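Local coordinates for putatuve endo-xylanase (Clostridium stercorarium, PDB 1O8P), which is a putative endo-xylanase, seen here as its family 6 carbohydrate-binding module, which probably binds xylan and related polysaccharides, at residues L42-F45 with G51-I54; T87-R92 with V139-F144; T75-R80 with G102-G107; G21-S24 with N28-A31. All coordinates share one frame; numbering follows the deposited sequence.

Overall arrangement
Contacts 2 and 3 are buried and lie closest to the centre of the chain. Both join facing sheets of the beta-sandwich through apolar side chains, with no hydrogen bond across. They draw on the same two sheets, and a salt bridge from Arg80 to Asp142 ties them together. Contacts 1 and 4 lie farther out and are only partly buried. Contact 1 is a hairpin held by backbone hydrogen bonds. Contact 4 joins two short strands near the start of the modelled chain by a few van der Waals contacts, with no hydrogen bond between the segments. Contacts 1, 2 and 4 each supply ligands to one calcium ion, while contact 3 supplies none.

Contact 1 (L42-F45 with G51-I54); sequences LQIF and GSAI. With CA (calcium ion), chain B.
Ile44 keeps CG1 anti to its carbonyl carbon (chi1 -56°), which sets CG1 against Ile54 and CG2 against Ser52. Ile54 has CG2 anti to its own carbonyl carbon and directs this methyl back across the strands. Ile54 CG2 lies 4.1 Å from Ile44 CG1, and the two side chains meet at a slant. Leu42, two residues before Ile44, adds CD2 at 4.2 Å from Ile54 CB. Ile44 CG2 rests 3.6 Å from Ser52 CB.

The segments form an antiparallel beta hairpin. Ile44 and Ile54 are a non-hydrogen-bonded pair, and Phe45 and Ala53 are the hydrogen-bonded pair beside it. Phe45 N donates to Ala53 O at 2.9 Å, almost straight (172°). Ala53 N returns a bond of 2.9 Å to Phe45 O, more bent at 151°. Phe45 O also receives a CH...O contact from Ser52 CA. The Phe45 ring makes an edge-to-face contact with Tyr56.

Ser52 links the hairpin to the metal site. Its O binds the calcium ion at 2.4 Å, next to ligands from Gln30, Glu32 and Asp142. Ser52 N donates to a water, 2.9 Å away, that is itself bound to the calcium.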
loop_
_atom_site.group_PDB
_atom_site.type_symbol
_atom_site.label_atom_id
_atom_site.label_comp_id
_atom_site.label_asym_id
_atom_site.label_seq_id
_atom_site.Cartn_x
_atom_site.Cartn_y
_atom_site.Cartn_z
ATOM N N LEU A 42 5.507 8.524 -10.993
ATOM C CA LEU A 42 5.554 8.124 -9.598
ATOM C C LEU A 42 6.872 8.572 -9.007
ATOM O O LEU A 42 7.899 8.421 -9.644
ATOM C CB LEU A 42 5.392 6.603 -9.437
ATOM C CG LEU A 42 4.817 6.137 -8.085
ATOM C CD1 LEU A 42 3.850 4.965 -8.227
ATOM C CD2 LEU A 42 5.970 5.728 -7.198
ATOM N N GLN A 43 6.829 9.107 -7.790
ATOM C CA GLN A 43 8.055 9.617 -7.115
ATOM C C GLN A 43 8.063 9.359 -5.634
ATOM O O GLN A 43 7.009 9.182 -5.053
ATOM C CB GLN A 43 8.152 11.125 -7.307
ATOM C CG GLN A 43 9.188 11.488 -8.299
ATOM C CD GLN A 43 8.941 12.854 -8.800
ATOM O OE1 GLN A 43 9.065 13.835 -8.039
ATOM N NE2 GLN A 43 8.560 12.954 -10.068
ATOM N N ILE A 44 9.244 9.415 -5.013
ATOM C CA ILE A 44 9.344 9.325 -3.564
ATOM C C ILE A 44 9.675 10.707 -3.033
ATOM O O ILE A 44 10.603 11.361 -3.528
ATOM C CB ILE A 44 10.412 8.269 -3.171
ATOM C CG1 ILE A 44 10.071 6.902 -3.808
ATOM C CG2 ILE A 44 10.606 8.215 -1.660
ATOM C CD1 ILE A 44 11.238 5.918 -3.936
ATOM N N PHE A 45 8.910 11.155 -2.043
ATOM C CA PHE A 45 9.065 12.462 -1.445
ATOM C C PHE A 45 9.494 12.326 0.011
ATOM O O PHE A 45 9.003 11.448 0.728
ATOM C CB PHE A 45 7.757 13.267 -1.486
ATOM C CG PHE A 45 7.239 13.512 -2.868
ATOM C CD1 PHE A 45 8.056 14.115 -3.834
ATOM C CD2 PHE A 45 5.928 13.167 -3.198
ATOM C CE1 PHE A 45 7.604 14.326 -5.110
ATOM C CE2 PHE A 45 5.464 13.391 -4.492
ATOM C CZ PHE A 45 6.326 13.956 -5.450
ATOM N N GLY A 51 11.542 10.400 7.083
ATOM C CA GLY A 51 10.785 9.382 6.357
ATOM C C GLY A 51 10.468 9.786 4.925
ATOM O O GLY A 51 10.915 10.851 4.426
ATOM N N SER A 52 9.743 8.925 4.232
ATOM C CA SER A 52 9.406 9.156 2.826
ATOM C C SER A 52 8.046 8.584 2.481
ATOM O O SER A 52 7.545 7.715 3.186
ATOM C CB SER A 52 10.443 8.517 1.887
ATOM O OG SER A 52 11.749 8.981 2.125
ATOM N N ALA A 53 7.458 9.054 1.382
ATOM C CA ALA A 53 6.185 8.537 0.950
ATOM C C ALA A 53 6.198 8.511 -0.563
ATOM O O ALA A 53 6.902 9.268 -1.205
ATOM C CB ALA A 53 5.044 9.395 1.485
ATOM N N ILE A 54 5.483 7.582 -1.151
ATOM C CA ILE A 54 5.267 7.684 -2.588
ATOM C C ILE A 54 4.160 8.727 -2.873
ATOM O O ILE A 54 3.245 8.909 -2.065
ATOM C CB ILE A 54 5.012 6.294 -3.196
ATOM C CG1 ILE A 54 3.770 5.622 -2.544
ATOM C CG2 ILE A 54 6.316 5.422 -3.029
ATOM C CD1 ILE A 54 3.363 4.266 -3.113
HETATM CA CA CA B . 7.540 5.566 4.133
HETATM O O HOH W 1 9.591 6.254 5.296
#

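Contact 2 (T87-R92 with V139-F144); sequences TTIQVR and VNVDWF. With CA (calcium ion), chain B.
Val139 meets Thr87 at the start of the 139-144 segment. Val139 CB lies 3.9 Å from Thr87 CG2, and the two side chains run obliquely to each other. Thr87 has OG1 anti to the backbone N (chi1 -173°). This leaves CG2, its methyl, to meet Val139, while OG1 bonds to Ser136 OG. Val139 CG2 also comes to 4.4 Å from Ile89 CD1.

Asn140 points away from segment 87-92. Asn140 ND2 turns back to Val139 O at 3.2 Å, in a nearly straight bond (174°) that comes from above that carbonyl plane. Val141 faces inward again, with CG2 4.3 Å from Ile89 CD1. The end of Ile89 thus touches both valines.

This is packing between the two facing sheets of a beta-sandwich, and no hydrogen bond crosses it. Val81, Leu133 and Phe135 close round Ile89.

Asp142 lies beyond this apolar patch, at the calcium ion. Asp142 O binds the metal at 2.5 Å and Asp142 OD1 at 2.4 Å. OD2 makes a salt bridge to Arg80, so the carboxylate is shared between metal and guanidinium, which would be expected to keep it ionised. Trp143 and Phe144 carry the strand on, Trp143 against Arg80 and Phe144 against Tyr65, edge-to-face.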
loop_
_atom_site.group_PDB
_atom_site.type_symbol
_atom_site.label_atom_id
_atom_site.label_comp_id
_atom_site.label_asym_id
_atom_site.label_seq_id
_atom_site.Cartn_x
_atom_site.Cartn_y
_atom_site.Cartn_z
ATOM N N THR A 87 -10.413 8.596 -2.811
ATOM C CA THR A 87 -9.805 7.685 -3.752
ATOM C C THR A 87 -9.710 6.313 -3.110
ATOM O O THR A 87 -10.112 6.127 -1.950
ATOM C CB THR A 87 -8.451 8.274 -4.257
ATOM O OG1 THR A 87 -7.952 7.446 -5.298
ATOM C CG2 THR A 87 -7.374 8.230 -3.193
ATOM N N THR A 88 -9.245 5.326 -3.865
ATOM C CA THR A 88 -9.192 3.963 -3.363
ATOM C C THR A 88 -7.820 3.400 -3.692
ATOM O O THR A 88 -7.166 3.792 -4.705
ATOM C CB THR A 88 -10.250 3.067 -4.035
ATOM O OG1 THR A 88 -10.011 3.049 -5.460
ATOM C CG2 THR A 88 -11.683 3.575 -3.872
ATOM N N ILE A 89 -7.406 2.459 -2.853
ATOM C CA ILE A 89 -6.228 1.648 -3.113
ATOM C C ILE A 89 -6.686 0.208 -3.090
ATOM O O ILE A 89 -7.184 -0.278 -2.094
ATOM C CB ILE A 89 -5.148 1.896 -2.018
ATOM C CG1 ILE A 89 -4.887 3.400 -1.836
ATOM C CG2 ILE A 89 -3.869 1.032 -2.281
ATOM C CD1 ILE A 89 -4.036 3.806 -0.624
ATOM N N GLN A 90 -6.541 -0.477 -4.209
ATOM C CA GLN A 90 -6.807 -1.885 -4.256
ATOM C C GLN A 90 -5.578 -2.632 -3.779
ATOM O O GLN A 90 -4.448 -2.235 -4.066
ATOM C CB GLN A 90 -7.148 -2.299 -5.682
ATOM C CG GLN A 90 -8.577 -1.897 -6.065
ATOM C CD GLN A 90 -8.956 -2.367 -7.454
ATOM O OE1 GLN A 90 -8.088 -2.683 -8.259
ATOM N NE2 GLN A 90 -10.248 -2.432 -7.729
ATOM N N VAL A 91 -5.826 -3.721 -3.059
ATOM C CA VAL A 91 -4.792 -4.616 -2.560
ATOM C C VAL A 91 -4.987 -5.964 -3.260
ATOM O O VAL A 91 -6.003 -6.624 -3.062
ATOM C CB VAL A 91 -4.811 -4.747 -0.992
ATOM C CG1 VAL A 91 -3.612 -5.578 -0.536
ATOM C CG2 VAL A 91 -4.786 -3.361 -0.318
ATOM N N ARG A 92 -4.026 -6.339 -4.102
ATOM C CA ARG A 92 -4.155 -7.494 -4.988
ATOM C C ARG A 92 -2.975 -8.449 -4.869
ATOM O O ARG A 92 -1.897 -8.062 -4.401
ATOM C CB ARG A 92 -4.222 -7.051 -6.448
ATOM C CG ARG A 92 -5.346 -6.137 -6.810
ATOM C CD ARG A 92 -5.615 -6.247 -8.233
ATOM N NE ARG A 92 -6.849 -5.632 -8.644
ATOM C CZ ARG A 92 -7.855 -6.275 -9.200
ATOM N NH1 ARG A 92 -7.814 -7.582 -9.391
ATOM N NH2 ARG A 92 -8.926 -5.599 -9.543
ATOM N N VAL A 139 -2.886 10.074 -4.381
ATOM C CA VAL A 139 -2.786 9.763 -2.958
ATOM C C VAL A 139 -1.276 9.651 -2.628
ATOM O O VAL A 139 -0.478 9.271 -3.472
ATOM C CB VAL A 139 -3.563 8.433 -2.578
ATOM C CG1 VAL A 139 -2.950 7.187 -3.305
ATOM C CG2 VAL A 139 -3.683 8.218 -1.001
ATOM N N ASN A 140 -0.890 10.050 -1.428
ATOM C CA ASN A 140 0.462 9.751 -0.934
ATOM C C ASN A 140 0.412 8.617 0.080
ATOM O O ASN A 140 -0.485 8.565 0.902
ATOM C CB ASN A 140 1.101 10.973 -0.301
ATOM C CG ASN A 140 1.482 12.049 -1.322
ATOM O OD1 ASN A 140 2.046 13.051 -0.948
ATOM N ND2 ASN A 140 1.199 11.836 -2.602
ATOM N N VAL A 141 1.381 7.700 0.000
ATOM C CA VAL A 141 1.412 6.539 0.858
ATOM C C VAL A 141 2.772 6.474 1.540
ATOM O O VAL A 141 3.801 6.384 0.873
ATOM C CB VAL A 141 1.136 5.229 0.108
ATOM C CG1 VAL A 141 0.847 4.080 1.134
ATOM C CG2 VAL A 141 -0.033 5.387 -0.924
ATOM N N ASP A 142 2.752 6.558 2.871
ATOM C CA ASP A 142 3.961 6.491 3.686
ATOM C C ASP A 142 4.286 4.999 3.846
ATOM O O ASP A 142 5.345 4.555 3.443
ATOM C CB ASP A 142 3.699 7.174 5.035
ATOM C CG ASP A 142 4.890 7.205 5.923
ATOM O OD1 ASP A 142 5.980 6.654 5.580
ATOM O OD2 ASP A 142 4.815 7.759 7.026
ATOM N N TRP A 143 3.342 4.231 4.396
ATOM C CA TRP A 143 3.537 2.802 4.608
ATOM C C TRP A 143 2.205 2.122 4.677
ATOM O O TRP A 143 1.157 2.792 4.741
ATOM C CB TRP A 143 4.360 2.490 5.883
ATOM C CG TRP A 143 3.940 3.192 7.138
ATOM C CD1 TRP A 143 4.612 4.227 7.768
ATOM C CD2 TRP A 143 2.795 2.901 7.972
ATOM N NE1 TRP A 143 3.954 4.594 8.920
ATOM C CE2 TRP A 143 2.835 3.808 9.073
ATOM C CE3 TRP A 143 1.750 1.961 7.913
ATOM C CZ2 TRP A 143 1.845 3.815 10.094
ATOM C CZ3 TRP A 143 0.754 1.971 8.904
ATOM C CH2 TRP A 143 0.814 2.885 9.994
ATOM N N PHE A 144 2.259 0.785 4.664
ATOM C CA PHE A 144 1.082 -0.059 4.866
ATOM C C PHE A 144 1.460 -1.300 5.655
ATOM O O PHE A 144 2.633 -1.688 5.723
ATOM C CB PHE A 144 0.326 -0.373 3.539
ATOM C CG PHE A 144 1.048 -1.300 2.592
ATOM C CD1 PHE A 144 2.125 -0.837 1.810
ATOM C CD2 PHE A 144 0.627 -2.611 2.425
ATOM C CE1 PHE A 144 2.811 -1.678 0.916
ATOM C CE2 PHE A 144 1.314 -3.458 1.505
ATOM C CZ PHE A 144 2.396 -2.985 0.762
HETATM CA CA CA B . 7.540 5.566 4.133
HETATM O O HOH W 1 9.591 6.254 5.296
#

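Contact 3 (T75-R80 with G102-G107); sequences TSVTAR and GTIYVG
Ile104 stands nearly at a right angle to Val77, and its long branch reaches across to the other strand. CG1 is anti to the carbonyl carbon (chi1 -48°) and the chain then runs extended, which carries CD1 to the far strand. Ile104 CD1 ends 3.8 Å from Ala79 CB and 3.9 Å from Val77 CG1. Ile104 CG1 also lies 3.9 Å from Val77 CG1, so that one methyl of the valine meets two carbons of the isoleucine. Val77 and Ala79 are on the same side of their strand, and Ile104 touches both.

All the touching atoms are carbons, and the three residues are buried. The CA atoms of Val77 and Ile104 are 8.0 Å apart, too far for backbone bonding. On the other side of strand 100-106, Thr103 CG2 sits over one face of the Tyr105 ring, offset toward its rim.

The contact spans the beta-sandwich. Strand 74-82 lies between strands 140-147 and 116-125 in its sheet, with a classic beta bulge where Thr75 and Ser76 face Ser147. Strand 100-106 pairs with strand 87-93 in the opposing sheet. Phe144 and Phe146 pack beside Ala79 and Val77, and Val118 touches Ile104.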
loop_
_atom_site.group_PDB
_atom_site.type_symbol
_atom_site.label_atom_id
_atom_site.label_comp_id
_atom_site.label_asym_id
_atom_site.label_seq_id
_atom_site.Cartn_x
_atom_site.Cartn_y
_atom_site.Cartn_z
ATOM N N THR A 75 -6.160 -10.541 8.052
ATOM C CA THR A 75 -7.553 -10.298 7.666
ATOM C C THR A 75 -7.813 -8.801 7.559
ATOM O O THR A 75 -8.927 -8.389 7.284
ATOM C CB THR A 75 -8.525 -10.893 8.722
ATOM O OG1 THR A 75 -8.030 -10.539 10.023
ATOM C CG2 THR A 75 -8.471 -12.412 8.755
ATOM N N SER A 76 -6.799 -7.975 7.765
ATOM C CA SER A 76 -7.009 -6.541 7.637
ATOM C C SER A 76 -5.732 -5.823 7.192
ATOM O O SER A 76 -4.635 -6.347 7.379
ATOM C CB SER A 76 -7.637 -5.995 8.943
ATOM O OG SER A 76 -6.962 -4.906 9.487
ATOM N N VAL A 77 -5.896 -4.653 6.573
ATOM C CA VAL A 77 -4.774 -3.835 6.096
ATOM C C VAL A 77 -5.009 -2.412 6.557
ATOM O O VAL A 77 -6.169 -1.986 6.649
ATOM C CB VAL A 77 -4.594 -3.853 4.567
ATOM C CG1 VAL A 77 -5.865 -3.342 3.799
ATOM C CG2 VAL A 77 -3.340 -3.052 4.156
ATOM N N THR A 78 -3.903 -1.726 6.871
ATOM C CA THR A 78 -3.873 -0.330 7.263
ATOM C C THR A 78 -2.828 0.408 6.442
ATOM O O THR A 78 -1.700 -0.045 6.345
ATOM C CB THR A 78 -3.527 -0.200 8.768
ATOM O OG1 THR A 78 -4.556 -0.828 9.537
ATOM C CG2 THR A 78 -3.567 1.268 9.227
ATOM N N ALA A 79 -3.185 1.552 5.859
ATOM C CA ALA A 79 -2.190 2.397 5.165
ATOM C C ALA A 79 -2.140 3.807 5.786
ATOM O O ALA A 79 -3.173 4.324 6.242
ATOM C CB ALA A 79 -2.494 2.442 3.634
ATOM N N ARG A 80 -0.951 4.410 5.835
ATOM C CA ARG A 80 -0.795 5.792 6.315
ATOM C C ARG A 80 -0.735 6.610 5.062
ATOM O O ARG A 80 0.202 6.444 4.259
ATOM C CB ARG A 80 0.493 5.993 7.121
ATOM C CG ARG A 80 0.557 7.355 7.812
ATOM C CD ARG A 80 1.714 7.555 8.800
ATOM N NE ARG A 80 1.789 8.911 9.385
ATOM C CZ ARG A 80 2.654 9.911 8.999
ATOM N NH1 ARG A 80 3.502 9.766 7.975
ATOM N NH2 ARG A 80 2.645 11.099 9.634
ATOM N N GLY A 102 -8.889 -6.775 -1.183
ATOM C CA GLY A 102 -9.674 -5.756 -0.513
ATOM C C GLY A 102 -9.392 -4.401 -1.118
ATOM O O GLY A 102 -8.443 -4.244 -1.908
ATOM N N THR A 103 -10.200 -3.427 -0.706
ATOM C CA THR A 103 -10.050 -2.069 -1.165
ATOM C C THR A 103 -10.046 -1.120 0.015
ATOM O O THR A 103 -10.986 -1.119 0.819
ATOM C CB THR A 103 -11.230 -1.716 -2.141
ATOM O OG1 THR A 103 -11.207 -2.635 -3.221
ATOM C CG2 THR A 103 -11.019 -0.383 -2.824
ATOM N N ILE A 104 -9.025 -0.272 0.077
ATOM C CA ILE A 104 -8.971 0.819 1.054
ATOM C C ILE A 104 -9.646 2.057 0.441
ATOM O O ILE A 104 -9.218 2.528 -0.585
ATOM C CB ILE A 104 -7.479 1.165 1.433
ATOM C CG1 ILE A 104 -6.678 -0.107 1.769
ATOM C CG2 ILE A 104 -7.463 2.142 2.598
ATOM C CD1 ILE A 104 -5.235 0.180 2.243
ATOM N N TYR A 105 -10.666 2.591 1.114
ATOM C CA TYR A 105 -11.407 3.761 0.649
ATOM C C TYR A 105 -10.826 4.940 1.375
ATOM O O TYR A 105 -11.037 5.113 2.556
ATOM C CB TYR A 105 -12.928 3.608 0.939
ATOM C CG TYR A 105 -13.520 2.560 0.029
ATOM C CD1 TYR A 105 -13.909 2.879 -1.279
ATOM C CD2 TYR A 105 -13.619 1.239 0.444
ATOM C CE1 TYR A 105 -14.376 1.899 -2.150
ATOM C CE2 TYR A 105 -14.088 0.258 -0.409
ATOM C CZ TYR A 105 -14.455 0.594 -1.701
ATOM O OH TYR A 105 -14.913 -0.380 -2.533
ATOM N N VAL A 106 -10.050 5.736 0.665
ATOM C CA VAL A 106 -9.361 6.837 1.301
ATOM C C VAL A 106 -10.163 8.130 1.059
ATOM O O VAL A 106 -10.319 8.559 -0.097
ATOM C CB VAL A 106 -7.921 6.983 0.787
ATOM C CG1 VAL A 106 -7.204 8.038 1.624
ATOM C CG2 VAL A 106 -7.181 5.635 0.806
ATOM N N GLY A 107 -10.697 8.713 2.138
ATOM C CA GLY A 107 -11.271 10.043 2.072
ATOM C C GLY A 107 -10.218 11.142 2.146
ATOM O O GLY A 107 -9.095 10.925 2.631
#

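Contact 4 (G21-S24 with N28-A31); sequences GTRS and NIQA. With CA (calcium ion), chain B.
Arg23 NH2 forms a salt bridge with Asp35 OD2 and a weak hydrogen bond with Lys66 O, while NH1 of the same guanidinium bonds to Asp33 O and reaches Ile29. Arg23 NH1 lies 3.9 Å from Ile29 CG2. The arginine chain bends at chi3 (-87°), which turns the guanidinium round to these partners. The two side chains cross at about a right angle.

Ile29 uses its other branch on the backbone of Ser24. Ile29 CG1 is 3.9 Å from Ser24 O, and Ile29 CD1 is 4.1 Å from it. No hydrogen bond joins the segments. Each strand bonds elsewhere: Arg23 pairs with Asn67 and Asp69 on strand 62-69, and Ile29 with Phe144 on strand 140-147, while Tyr65 packs against both Arg23 and Ile29. The two short strands therefore belong to different sheets.

Next to Ile29, Gln30 leads away to the metal. A bend at chi2 (-57°) brings its OE1 to 2.4 Å from the calcium ion. Glu32, Ser52 and Asp142 provide the other protein ligands, and a water 2.5 Å from the calcium ion completes the seven ligand atoms. This calcium site lies at the edge of the beta-sandwich of a family 6 carbohydrate-binding module.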
loop_
_atom_site.group_PDB
_atom_site.type_symbol
_atom_site.label_atom_id
_atom_site.label_comp_id
_atom_site.label_asym_id
_atom_site.label_seq_id
_atom_site.Cartn_x
_atom_site.Cartn_y
_atom_site.Cartn_z
ATOM N N GLY A 21 14.412 -14.407 3.250
ATOM C CA GLY A 21 14.190 -13.846 1.918
ATOM C C GLY A 21 12.886 -13.075 1.823
ATOM O O GLY A 21 12.383 -12.790 0.754
ATOM N N THR A 22 12.336 -12.761 2.982
ATOM C CA THR A 22 10.976 -12.240 3.085
ATOM C C THR A 22 10.861 -11.068 4.061
ATOM O O THR A 22 11.719 -10.893 4.912
ATOM C CB THR A 22 10.143 -13.462 3.461
ATOM O OG1 THR A 22 9.334 -13.824 2.345
ATOM C CG2 THR A 22 9.322 -13.260 4.597
ATOM N N ARG A 23 9.819 -10.257 3.880
ATOM C CA ARG A 23 9.441 -9.156 4.724
ATOM C C ARG A 23 8.144 -9.548 5.391
ATOM O O ARG A 23 7.242 -10.123 4.727
ATOM C CB ARG A 23 9.131 -7.915 3.879
ATOM C CG ARG A 23 10.330 -7.270 3.253
ATOM C CD ARG A 23 10.013 -6.015 2.506
ATOM N NE ARG A 23 9.625 -6.284 1.125
ATOM C CZ ARG A 23 9.328 -5.340 0.237
ATOM N NH1 ARG A 23 9.354 -4.040 0.565
ATOM N NH2 ARG A 23 8.992 -5.700 -0.986
ATOM N N SER A 24 8.026 -9.214 6.678
ATOM C CA SER A 24 6.798 -9.496 7.404
ATOM C C SER A 24 5.613 -8.646 6.896
ATOM O O SER A 24 5.790 -7.462 6.551
ATOM C CB SER A 24 6.992 -9.212 8.888
ATOM O OG SER A 24 5.845 -9.684 9.588
ATOM N N ASN A 28 5.309 -2.526 9.432
ATOM C CA ASN A 28 5.122 -1.551 8.356
ATOM C C ASN A 28 5.937 -1.848 7.119
ATOM O O ASN A 28 7.169 -2.028 7.171
ATOM C CB ASN A 28 5.425 -0.135 8.821
ATOM C CG ASN A 28 4.517 0.299 9.936
ATOM O OD1 ASN A 28 3.560 -0.385 10.264
ATOM N ND2 ASN A 28 4.830 1.394 10.550
ATOM N N ILE A 29 5.241 -1.951 5.999
ATOM C CA ILE A 29 5.930 -1.996 4.714
ATOM C C ILE A 29 6.009 -0.588 4.187
ATOM O O ILE A 29 4.968 0.033 3.926
ATOM C CB ILE A 29 5.206 -2.943 3.712
ATOM C CG1 ILE A 29 5.002 -4.333 4.328
ATOM C CG2 ILE A 29 6.027 -3.034 2.397
ATOM C CD1 ILE A 29 3.795 -5.078 3.813
ATOM N N GLN A 30 7.237 -0.089 4.014
ATOM C CA GLN A 30 7.422 1.285 3.579
ATOM C C GLN A 30 7.012 1.296 2.125
ATOM O O GLN A 30 7.506 0.493 1.346
ATOM C CB GLN A 30 8.871 1.780 3.817
ATOM C CG GLN A 30 9.285 1.829 5.306
ATOM C CD GLN A 30 8.350 2.718 6.150
ATOM O OE1 GLN A 30 7.790 3.708 5.642
ATOM N NE2 GLN A 30 8.161 2.363 7.419
ATOM N N ALA A 31 6.084 2.175 1.762
ATOM C CA ALA A 31 5.504 2.138 0.431
ATOM C C ALA A 31 6.550 2.494 -0.642
ATOM O O ALA A 31 6.431 2.073 -1.821
ATOM C CB ALA A 31 4.294 3.064 0.364
HETATM CA CA CA B . 7.540 5.566 4.133
HETATM O O HOH W 1 9.591 6.254 5.296
#